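Long-range contacts in iota-carrageenase (Alteromonas sp., PDB 1H80), which hydrolyses the 1,4-beta-D-linkages of iota-carrageenan, a sulfated galactan of red algal cell walls, by an endo-acting mechanism that inverts the anomeric configuration: residues D23-F28 with L59-T64; S36-A41 with G63-L68; I78-D83 with F111-L116; A41-I46 with Q71-V76. All coordinates share one frame; numbering follows the deposited sequence.

Interaction 1 of 4, residues D23-F28 with L59-T64. With NA (sodium ion), chain I.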
# COMPACT_ATOMS: atom_id res chain seq x y z
N ASP A 23 -22.02 19.38 -11.79
CA ASP A 23 -20.69 19.69 -12.28
C ASP A 23 -20.06 20.55 -11.19
O ASP A 23 -20.65 21.53 -10.74
CB ASP A 23 -20.77 20.46 -13.61
CG ASP A 23 -19.41 20.80 -14.17
OD1 ASP A 23 -18.70 21.63 -13.57
OD2 ASP A 23 -19.05 20.24 -15.23
N LEU A 24 -18.86 20.17 -10.75
CA LEU A 24 -18.18 20.89 -9.68
C LEU A 24 -18.00 22.37 -9.94
O LEU A 24 -18.16 23.20 -9.04
CB LEU A 24 -16.82 20.26 -9.40
CG LEU A 24 -16.04 20.93 -8.27
CD1 LEU A 24 -16.80 20.78 -6.96
CD2 LEU A 24 -14.67 20.29 -8.17
N VAL A 25 -17.66 22.71 -11.18
CA VAL A 25 -17.43 24.10 -11.53
C VAL A 25 -18.72 24.88 -11.80
O VAL A 25 -18.96 25.92 -11.20
CB VAL A 25 -16.52 24.21 -12.78
CG1 VAL A 25 -16.42 25.66 -13.23
CG2 VAL A 25 -15.14 23.67 -12.45
N ASP A 26 -19.57 24.35 -12.67
CA ASP A 26 -20.79 25.03 -13.11
C ASP A 26 -21.80 25.09 -11.96
O ASP A 26 -22.53 26.11 -11.84
CB ASP A 26 -21.41 24.28 -14.29
N ASP A 27 -21.95 24.06 -11.16
CA ASP A 27 -22.95 24.03 -10.11
C ASP A 27 -22.46 24.44 -8.73
O ASP A 27 -23.26 24.88 -7.90
CB ASP A 27 -23.58 22.64 -10.04
CG ASP A 27 -24.35 22.29 -11.30
OD1 ASP A 27 -25.21 23.10 -11.70
OD2 ASP A 27 -24.11 21.21 -11.88
N PHE A 28 -21.17 24.31 -8.46
CA PHE A 28 -20.67 24.66 -7.14
C PHE A 28 -19.55 25.69 -7.09
O PHE A 28 -18.98 25.95 -6.03
CB PHE A 28 -20.30 23.37 -6.40
CG PHE A 28 -21.50 22.54 -6.08
CD1 PHE A 28 -22.27 22.81 -4.95
CD2 PHE A 28 -21.92 21.53 -6.94
CE1 PHE A 28 -23.44 22.11 -4.69
CE2 PHE A 28 -23.09 20.82 -6.70
CZ PHE A 28 -23.85 21.12 -5.57
N LEU A 59 -19.38 15.56 -11.53
CA LEU A 59 -18.33 15.57 -12.53
C LEU A 59 -17.32 16.64 -12.16
O LEU A 59 -17.69 17.77 -11.87
CB LEU A 59 -18.89 15.90 -13.92
CG LEU A 59 -17.84 15.94 -15.04
CD1 LEU A 59 -17.28 14.54 -15.27
CD2 LEU A 59 -18.47 16.46 -16.32
N ILE A 60 -16.05 16.25 -12.12
CA ILE A 60 -14.98 17.20 -11.86
C ILE A 60 -14.40 17.39 -13.25
O ILE A 60 -13.71 16.52 -13.78
CB ILE A 60 -13.91 16.63 -10.91
CG1 ILE A 60 -14.52 16.39 -9.53
CG2 ILE A 60 -12.73 17.60 -10.81
CD1 ILE A 60 -13.53 15.92 -8.49
N PRO A 61 -14.70 18.53 -13.89
CA PRO A 61 -14.24 18.85 -15.24
C PRO A 61 -12.77 19.21 -15.34
O PRO A 61 -12.14 19.57 -14.35
CB PRO A 61 -15.15 20.00 -15.64
CG PRO A 61 -15.28 20.75 -14.36
CD PRO A 61 -15.48 19.66 -13.33
N ASN A 62 -12.24 19.12 -16.55
CA ASN A 62 -10.84 19.43 -16.78
C ASN A 62 -10.41 20.74 -16.15
O ASN A 62 -11.09 21.75 -16.25
CB ASN A 62 -10.54 19.43 -18.28
CG ASN A 62 -10.56 18.04 -18.87
OD1 ASN A 62 -10.15 17.09 -18.21
ND2 ASN A 62 -11.02 17.92 -20.10
N GLY A 63 -9.26 20.68 -15.49
CA GLY A 63 -8.70 21.84 -14.82
C GLY A 63 -7.82 21.36 -13.69
O GLY A 63 -7.64 20.16 -13.50
N THR A 64 -7.26 22.31 -12.95
CA THR A 64 -6.39 21.98 -11.83
C THR A 64 -7.10 22.40 -10.56
O THR A 64 -7.49 23.56 -10.40
CB THR A 64 -5.04 22.70 -11.95
OG1 THR A 64 -4.36 22.23 -13.12
CG2 THR A 64 -4.18 22.42 -10.72
NA NA I . -25.46 21.66 -13.80
O HOH W 1 -27.41 22.92 -13.04
O HOH W 2 -24.60 24.19 -14.72
O HOH W 3 -26.67 19.97 -12.83
O HOH W 4 -24.36 19.05 -14.29
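Asp-23 and Leu-59 form a parallel beta bridge, and the side chain of Asp-23 also reaches Pro-61. Its CG is anti to the backbone N (chi1 -180°), and OD1 lies 3.6 Å from Pro-61 CG. The same OD1 caps the short helix 24-28. It accepts from Asp-26 N at 3.0 Å, with the donor above the carboxylate plane, and more weakly from Val-25 N. Asp-23 is therefore both the last strand residue and the N-cap. Leu-24 gives its N-H to Leu-59 O at 2.9 Å, in an almost straight bond. Its side chain lies beside that of Ile-60, pointing the same way, with CD2 4.1 Å from Ile-60 CG1. Leu-24 also touches Phe-67 of strand 64-71. Val-25 crosses Pro-61. Its CG2 is 3.5 Å from Pro-61 CG, a tight contact. The proline ring thus touches both the capping carboxylate and the valine methyl. Asp-27 faces a sodium ion and binds it with both carboxylate oxygens. Its OD2 also accepts from Asp-23 N at 2.8 Å, through the lone pair away from OD1, which ties the ion to the start of the helix. Phe-28 meets Tyr-22 edge-to-face and packs on helix 39-50. Here, near the N-terminal end of the parallel beta-helix, strand 20-23 pairs with strand 56-60 and the chain turns at once into a capped helical turn.

Interaction 2 of 4, residues S36-A41 with G63-L68. With CA (calcium ion), chain D.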
# COMPACT_ATOMS: atom_id res chain seq x y z
N SER A 36 -6.03 28.53 -6.15
CA SER A 36 -6.78 28.63 -4.90
C SER A 36 -7.52 27.35 -4.51
O SER A 36 -7.93 26.57 -5.37
CB SER A 36 -7.77 29.79 -4.98
OG SER A 36 -7.10 31.01 -5.24
N ASP A 37 -7.69 27.17 -3.20
CA ASP A 37 -8.37 26.00 -2.62
C ASP A 37 -9.79 25.80 -3.15
O ASP A 37 -10.58 26.74 -3.21
CB ASP A 37 -8.37 26.16 -1.10
CG ASP A 37 -9.03 25.00 -0.38
OD1 ASP A 37 -8.87 23.84 -0.82
OD2 ASP A 37 -9.71 25.25 0.64
N ASP A 38 -10.10 24.56 -3.52
CA ASP A 38 -11.41 24.22 -4.05
C ASP A 38 -12.15 23.24 -3.15
O ASP A 38 -13.19 22.70 -3.52
CB ASP A 38 -11.24 23.60 -5.44
CG ASP A 38 -10.52 24.53 -6.40
OD1 ASP A 38 -11.10 25.58 -6.73
OD2 ASP A 38 -9.39 24.21 -6.80
N SER A 39 -11.61 23.04 -1.95
CA SER A 39 -12.19 22.10 -1.00
C SER A 39 -13.64 22.37 -0.62
O SER A 39 -14.46 21.45 -0.59
CB SER A 39 -11.34 22.04 0.27
OG SER A 39 -10.03 21.60 -0.02
N ASN A 40 -13.97 23.62 -0.30
CA ASN A 40 -15.33 23.94 0.09
C ASN A 40 -16.32 23.65 -1.04
O ASN A 40 -17.40 23.13 -0.79
CB ASN A 40 -15.44 25.40 0.52
CG ASN A 40 -16.85 25.78 0.92
OD1 ASN A 40 -17.54 26.50 0.19
ND2 ASN A 40 -17.30 25.29 2.07
N ALA A 41 -15.93 23.98 -2.27
CA ALA A 41 -16.80 23.75 -3.41
C ALA A 41 -17.10 22.26 -3.51
O ALA A 41 -18.25 21.85 -3.67
CB ALA A 41 -16.13 24.23 -4.69
N GLY A 63 -9.26 20.68 -15.49
CA GLY A 63 -8.70 21.84 -14.82
C GLY A 63 -7.82 21.36 -13.69
O GLY A 63 -7.64 20.16 -13.50
N THR A 64 -7.26 22.31 -12.95
CA THR A 64 -6.39 21.98 -11.83
C THR A 64 -7.10 22.40 -10.56
O THR A 64 -7.49 23.56 -10.40
CB THR A 64 -5.04 22.70 -11.95
OG1 THR A 64 -4.36 22.23 -13.12
CG2 THR A 64 -4.18 22.42 -10.72
N TYR A 65 -7.25 21.46 -9.64
CA TYR A 65 -7.94 21.72 -8.39
C TYR A 65 -7.09 21.44 -7.18
O TYR A 65 -6.23 20.56 -7.20
CB TYR A 65 -9.19 20.85 -8.30
CG TYR A 65 -10.10 21.03 -9.48
CD1 TYR A 65 -11.04 22.06 -9.51
CD2 TYR A 65 -9.99 20.21 -10.60
CE1 TYR A 65 -11.84 22.27 -10.62
CE2 TYR A 65 -10.78 20.40 -11.72
CZ TYR A 65 -11.71 21.44 -11.72
OH TYR A 65 -12.49 21.65 -12.82
N HIS A 66 -7.35 22.19 -6.12
CA HIS A 66 -6.64 22.02 -4.87
C HIS A 66 -7.65 21.57 -3.83
O HIS A 66 -8.61 22.28 -3.53
CB HIS A 66 -5.98 23.33 -4.45
CG HIS A 66 -4.81 23.71 -5.30
ND1 HIS A 66 -4.94 24.22 -6.57
CD2 HIS A 66 -3.47 23.60 -5.07
CE1 HIS A 66 -3.74 24.41 -7.09
NE2 HIS A 66 -2.84 24.04 -6.21
N PHE A 67 -7.45 20.36 -3.30
CA PHE A 67 -8.34 19.80 -2.30
C PHE A 67 -7.54 19.29 -1.11
O PHE A 67 -6.36 18.97 -1.24
CB PHE A 67 -9.10 18.58 -2.83
CG PHE A 67 -9.91 18.83 -4.06
CD1 PHE A 67 -10.84 19.87 -4.11
CD2 PHE A 67 -9.80 17.98 -5.16
CE1 PHE A 67 -11.64 20.05 -5.24
CE2 PHE A 67 -10.60 18.15 -6.29
CZ PHE A 67 -11.52 19.19 -6.33
N LEU A 68 -8.20 19.21 0.04
CA LEU A 68 -7.59 18.66 1.24
C LEU A 68 -8.66 18.42 2.29
O LEU A 68 -9.55 19.25 2.50
CB LEU A 68 -6.51 19.58 1.81
CG LEU A 68 -5.51 18.83 2.69
CD1 LEU A 68 -4.64 17.94 1.82
CD2 LEU A 68 -4.64 19.82 3.46
CA CA D . -9.05 26.48 -7.47
O HOH W 5 -7.07 25.47 -8.50
O HOH W 6 -10.23 28.33 -6.68
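Asp-38 links the chain ahead of helix 39-50 to strand 64-71, at a calcium site near the N-terminal end of the beta-helix. Its CB lies 3.5 Å from His-66 O and about as far from Phe-67 CE1. CG is anti to the carbonyl carbon (chi1 -58°), on the side of the metal. OD1 and OD2 both bind the calcium ion, each at 2.4 Å. OD2 also accepts from His-66 N at 3.0 Å, using the lone pair away from OD1. In return, Asp-38 N donates to His-66 O at 2.7 Å, so this one residue grips both polar backbone atoms of His-66. The carbonyl of Asp-38 meets the edge of the Phe-67 ring, near its plane. Ser-36 O, Asn-31 and Asp-34 also bind the calcium, along with two waters. Asp-37 forms an Asx turn, its OD1 accepting from Ser-39 N. The same OD1 takes the Ser-39 hydroxyl on its syn lone pair at 2.6 Å. Ser-39 OG in turn accepts a weak bond from Leu-68 N at the far end of the strand segment. An alanine at Ser-39 would probably leave Leu-68 N without this acceptor and Asp-37 OD1 less firmly held, since that oxygen would lose the hydroxyl but keep the backbone N-H and Thr-89. Water 5 carries the calcium site across to the strand: it donates to Thr-64 O at 2.7 Å and lies in the plane of the His-66 ring, 3.1 Å from ND1.

Interaction 3 of 4, residues I78-D83 with F111-L116. With CA (calcium ion), chain C; NA (sodium ion), chain G.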
# COMPACT_ATOMS: atom_id res chain seq x y z
N ILE A 78 -18.32 10.21 -7.90
CA ILE A 78 -17.49 11.20 -8.55
C ILE A 78 -16.81 10.67 -9.79
O ILE A 78 -16.22 9.59 -9.79
CB ILE A 78 -16.44 11.73 -7.56
CG1 ILE A 78 -17.15 12.40 -6.37
CG2 ILE A 78 -15.50 12.72 -8.25
CD1 ILE A 78 -16.22 12.80 -5.25
N ARG A 79 -16.92 11.44 -10.87
CA ARG A 79 -16.28 11.09 -12.13
C ARG A 79 -15.38 12.25 -12.47
O ARG A 79 -15.78 13.42 -12.38
CB ARG A 79 -17.33 10.85 -13.22
CG ARG A 79 -18.14 9.58 -12.98
CD ARG A 79 -17.23 8.35 -12.97
NE ARG A 79 -17.95 7.11 -12.67
CZ ARG A 79 -18.26 6.68 -11.45
NH1 ARG A 79 -17.91 7.37 -10.36
NH2 ARG A 79 -18.92 5.53 -11.31
N VAL A 80 -14.15 11.93 -12.84
CA VAL A 80 -13.16 12.96 -13.13
C VAL A 80 -12.70 12.96 -14.58
O VAL A 80 -12.30 11.93 -15.10
CB VAL A 80 -11.93 12.75 -12.22
CG1 VAL A 80 -10.98 13.92 -12.34
CG2 VAL A 80 -12.39 12.55 -10.77
N GLU A 81 -12.75 14.11 -15.23
CA GLU A 81 -12.32 14.16 -16.62
C GLU A 81 -10.83 13.84 -16.74
O GLU A 81 -10.06 14.03 -15.80
CB GLU A 81 -12.67 15.50 -17.25
CG GLU A 81 -14.18 15.68 -17.39
CD GLU A 81 -14.58 16.77 -18.37
OE1 GLU A 81 -14.04 17.88 -18.27
OE2 GLU A 81 -15.45 16.50 -19.22
N SER A 82 -10.45 13.35 -17.91
CA SER A 82 -9.10 12.87 -18.17
C SER A 82 -7.91 13.82 -18.12
O SER A 82 -6.77 13.36 -18.00
CB SER A 82 -9.09 12.13 -19.51
OG SER A 82 -7.88 11.42 -19.69
N ASP A 83 -8.14 15.13 -18.21
CA ASP A 83 -7.03 16.07 -18.15
C ASP A 83 -6.98 16.79 -16.81
O ASP A 83 -6.23 17.75 -16.64
CB ASP A 83 -7.13 17.09 -19.29
CG ASP A 83 -6.97 16.45 -20.65
OD1 ASP A 83 -6.01 15.67 -20.83
OD2 ASP A 83 -7.79 16.73 -21.55
N PHE A 111 -20.36 4.36 -2.70
CA PHE A 111 -19.53 5.48 -3.09
C PHE A 111 -18.56 5.10 -4.19
O PHE A 111 -18.05 3.99 -4.22
CB PHE A 111 -18.74 5.94 -1.86
CG PHE A 111 -17.63 6.89 -2.18
CD1 PHE A 111 -17.90 8.23 -2.42
CD2 PHE A 111 -16.32 6.44 -2.30
CE1 PHE A 111 -16.88 9.11 -2.78
CE2 PHE A 111 -15.29 7.31 -2.66
CZ PHE A 111 -15.58 8.64 -2.90
N SER A 112 -18.33 6.01 -5.13
CA SER A 112 -17.35 5.73 -6.17
C SER A 112 -16.62 7.01 -6.56
O SER A 112 -17.17 8.11 -6.46
CB SER A 112 -18.00 5.05 -7.39
OG SER A 112 -18.83 5.93 -8.12
N PHE A 113 -15.37 6.85 -6.96
CA PHE A 113 -14.51 7.95 -7.38
C PHE A 113 -13.75 7.32 -8.53
O PHE A 113 -12.88 6.47 -8.32
CB PHE A 113 -13.57 8.33 -6.23
CG PHE A 113 -12.89 9.66 -6.42
CD1 PHE A 113 -12.00 9.87 -7.46
CD2 PHE A 113 -13.15 10.70 -5.54
CE1 PHE A 113 -11.37 11.10 -7.62
CE2 PHE A 113 -12.53 11.93 -5.69
CZ PHE A 113 -11.64 12.13 -6.73
N GLN A 114 -14.07 7.73 -9.75
CA GLN A 114 -13.44 7.12 -10.91
C GLN A 114 -13.05 8.10 -12.00
O GLN A 114 -13.81 9.01 -12.34
CB GLN A 114 -14.39 6.06 -11.47
CG GLN A 114 -13.82 5.22 -12.60
CD GLN A 114 -14.71 4.04 -12.93
OE1 GLN A 114 -15.14 3.31 -12.04
NE2 GLN A 114 -15.00 3.85 -14.21
N GLY A 115 -11.87 7.90 -12.56
CA GLY A 115 -11.41 8.75 -13.63
C GLY A 115 -11.99 8.26 -14.94
O GLY A 115 -12.12 7.06 -15.18
N LEU A 116 -12.37 9.21 -15.80
CA LEU A 116 -12.89 8.88 -17.11
C LEU A 116 -11.72 8.68 -18.05
O LEU A 116 -10.60 9.12 -17.78
CB LEU A 116 -13.75 10.04 -17.63
CG LEU A 116 -15.05 10.30 -16.87
CD1 LEU A 116 -15.58 11.68 -17.23
CD2 LEU A 116 -16.05 9.22 -17.22
CA CA C . -5.55 11.53 -18.76
NA NA G . -15.55 18.71 -20.01
O HOH W 7 -5.39 13.00 -20.56
O HOH W 8 -4.02 12.73 -17.29
O HOH W 9 -3.28 11.28 -19.94
O HOH W 10 -3.92 9.79 -17.87
O HOH W 11 -13.94 20.31 -19.77
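Ser-112 OG is gripped by two nitrogens of Arg-79, NH1 at 2.8 Å and NH2 at 3.2 Å, and is also hydrogen-bonded to His-77 ND1. The hydroxyl sits in the guanidinium plane, at the edge. The contact joins two successive turns of the parallel beta-helix. Strands 78-80 and 111-115 run 11° apart, their axes 4.7 Å from each other. Four backbone bonds link them, from Ile-78 N to Ser-112 O through to Leu-116 N and Val-80 O. Ile-78 O has two donors: Gln-114 N from the neighbouring strand, and Arg-79 NH1, which comes from above the carbonyl plane. The Arg-79 chain bends at chi2 (-61°), which places CD, and its guanidinium reaches across to the neighbouring strand. Gln-114 CB then lies over one face of the guanidinium. Ile-78, Val-80 and Phe-113 occupy the other face of the strands, which looks into the core. There the ring of Phe-113 takes Ile-78 CG2 over one face, 4.1 Å from its centroid, a CH-pi contact. Phe-100 and Phe-135 also meet this ring. Beyond the strand Glu-81 binds a sodium ion with both carboxylate oxygens, and OE1 also accepts from Asn-62 N. Ser-82 binds a calcium ion through O and OG, in a site completed by Asn-118, Gly-119 and waters. Val-80 CG2 approaches the Phe-113 ring obliquely, 3.6 Å from Phe-113 CE1.

Interaction 4 of 4, residues A41-I46 with Q71-V76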
# COMPACT_ATOMS: atom_id res chain seq x y z
N ALA A 41 -15.93 23.98 -2.27
CA ALA A 41 -16.80 23.75 -3.41
C ALA A 41 -17.10 22.26 -3.51
O ALA A 41 -18.25 21.85 -3.67
CB ALA A 41 -16.13 24.23 -4.69
N LEU A 42 -16.05 21.44 -3.42
CA LEU A 42 -16.23 20.00 -3.50
C LEU A 42 -17.04 19.47 -2.33
O LEU A 42 -17.91 18.61 -2.51
CB LEU A 42 -14.86 19.30 -3.56
CG LEU A 42 -14.91 17.76 -3.60
CD1 LEU A 42 -15.80 17.29 -4.75
CD2 LEU A 42 -13.50 17.23 -3.76
N GLN A 43 -16.79 19.97 -1.13
CA GLN A 43 -17.54 19.49 0.02
C GLN A 43 -19.01 19.84 -0.10
O GLN A 43 -19.88 19.04 0.23
CB GLN A 43 -16.97 20.06 1.32
CG GLN A 43 -17.53 19.37 2.56
CD GLN A 43 -17.12 17.92 2.63
OE1 GLN A 43 -15.93 17.60 2.75
NE2 GLN A 43 -18.10 17.02 2.54
N ARG A 44 -19.31 21.05 -0.59
CA ARG A 44 -20.70 21.45 -0.77
C ARG A 44 -21.38 20.55 -1.80
O ARG A 44 -22.54 20.18 -1.64
CB ARG A 44 -20.80 22.91 -1.21
CG ARG A 44 -20.57 23.90 -0.08
CD ARG A 44 -20.85 25.33 -0.49
NE ARG A 44 -19.83 25.88 -1.37
CZ ARG A 44 -20.01 26.13 -2.66
NH1 ARG A 44 -21.17 25.89 -3.24
NH2 ARG A 44 -19.01 26.64 -3.38
N ALA A 45 -20.64 20.20 -2.85
CA ALA A 45 -21.19 19.34 -3.90
C ALA A 45 -21.51 17.97 -3.33
O ALA A 45 -22.60 17.43 -3.53
CB ALA A 45 -20.19 19.20 -5.04
N ILE A 46 -20.55 17.40 -2.61
CA ILE A 46 -20.73 16.09 -1.99
C ILE A 46 -21.93 16.11 -1.04
O ILE A 46 -22.77 15.23 -1.07
CB ILE A 46 -19.46 15.69 -1.22
CG1 ILE A 46 -18.35 15.37 -2.23
CG2 ILE A 46 -19.73 14.51 -0.31
CD1 ILE A 46 -16.98 15.24 -1.60
N GLN A 71 -14.49 15.21 3.00
CA GLN A 71 -15.23 14.14 3.65
C GLN A 71 -16.25 13.57 2.68
O GLN A 71 -17.24 14.22 2.35
CB GLN A 71 -15.96 14.68 4.89
CG GLN A 71 -15.05 15.35 5.90
CD GLN A 71 -14.00 14.42 6.46
OE1 GLN A 71 -14.33 13.43 7.13
NE2 GLN A 71 -12.73 14.72 6.20
N MET A 72 -16.00 12.35 2.21
CA MET A 72 -16.93 11.73 1.28
C MET A 72 -18.19 11.30 2.01
O MET A 72 -18.18 11.11 3.23
CB MET A 72 -16.25 10.54 0.61
CG MET A 72 -15.06 10.94 -0.26
SD MET A 72 -15.53 12.11 -1.56
CE MET A 72 -13.93 12.71 -2.10
N LYS A 73 -19.28 11.16 1.26
CA LYS A 73 -20.55 10.77 1.84
C LYS A 73 -21.27 9.74 0.98
O LYS A 73 -20.94 9.55 -0.19
CB LYS A 73 -21.44 12.00 2.04
CG LYS A 73 -20.97 12.91 3.16
CD LYS A 73 -21.95 14.05 3.41
CE LYS A 73 -21.64 14.76 4.72
NZ LYS A 73 -20.22 15.20 4.79
N SER A 74 -22.26 9.10 1.58
CA SER A 74 -23.04 8.07 0.91
C SER A 74 -23.74 8.49 -0.37
O SER A 74 -24.21 9.62 -0.50
CB SER A 74 -24.09 7.50 1.86
OG SER A 74 -23.49 6.92 2.99
N ASN A 75 -23.80 7.54 -1.30
CA ASN A 75 -24.46 7.71 -2.58
C ASN A 75 -23.92 8.83 -3.45
O ASN A 75 -24.65 9.43 -4.23
CB ASN A 75 -25.96 7.88 -2.34
CG ASN A 75 -26.55 6.69 -1.62
OD1 ASN A 75 -26.42 5.55 -2.07
ND2 ASN A 75 -27.20 6.94 -0.49
N VAL A 76 -22.63 9.10 -3.30
CA VAL A 76 -21.96 10.11 -4.10
C VAL A 76 -21.02 9.38 -5.04
O VAL A 76 -20.23 8.54 -4.62
CB VAL A 76 -21.15 11.09 -3.22
CG1 VAL A 76 -20.38 12.05 -4.10
CG2 VAL A 76 -22.09 11.85 -2.31
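The Gln-43 amide meets the backbone of Gln-71 edge-on, with both of its polar atoms engaged. OE1 accepts from Gln-71 N at 2.8 Å, in the carbonyl plane and on a lone pair. NE2 donates to Gln-71 O at 2.9 Å, and that oxygen lies close to the amide plane. The two side-chain amides are turned 33° from each other, the Gln-71 amide being bonded to Glu-101. Gln-43 CG is anti to the backbone N (chi1 -168°), and a bend at chi2 turns CD toward the strand end. NE2 and Lys-73 NZ both hydrogen-bond to Asn-47 OD1. An alanine at Gln-43 would probably leave Gln-71 N and O without these partners and the end of the strand less firmly held to the helix. Ile-46 supplies the apolar part. Its CD1 touches Met-72 SD at 3.4 Å. Its CG2 packs on Lys-73 CB at 3.8 Å and on Val-76 CG2 at 4.1 Å. A type II turn from Lys-73 to Val-76 brings both of these end residues to Ile-46 CG2. Helix 39-50 thus lies against the bend between strands 64-71 and 76-80. Leu-42 and Ala-45 touch strand 56-60, and Met-72 reaches strand 97-102.

In the fold
All four contacts lie near the N-terminal end of the beta-helix. Interactions 1 and 3 are 11 Å apart between centres and stack successive strands: 20-23 on 56-60, then 76-80 on 111-115. Asn-62 joins them, its N 2.8 Å from Glu-81 OE1. Interactions 2 and 4 share Ala-41 and place opposite ends of strand 64-71 against helix 39-50; their centres are 13 Å apart. Interaction 1 reaches that helix through Phe-28 O, 2.7 Å from Arg-44 NH2. Met-72 SD ties interaction 4 to interaction 3, lying 3.8 Å from Ile-78 CD1. Interactions 1, 2 and 3 each hold a metal site; interaction 4 does not.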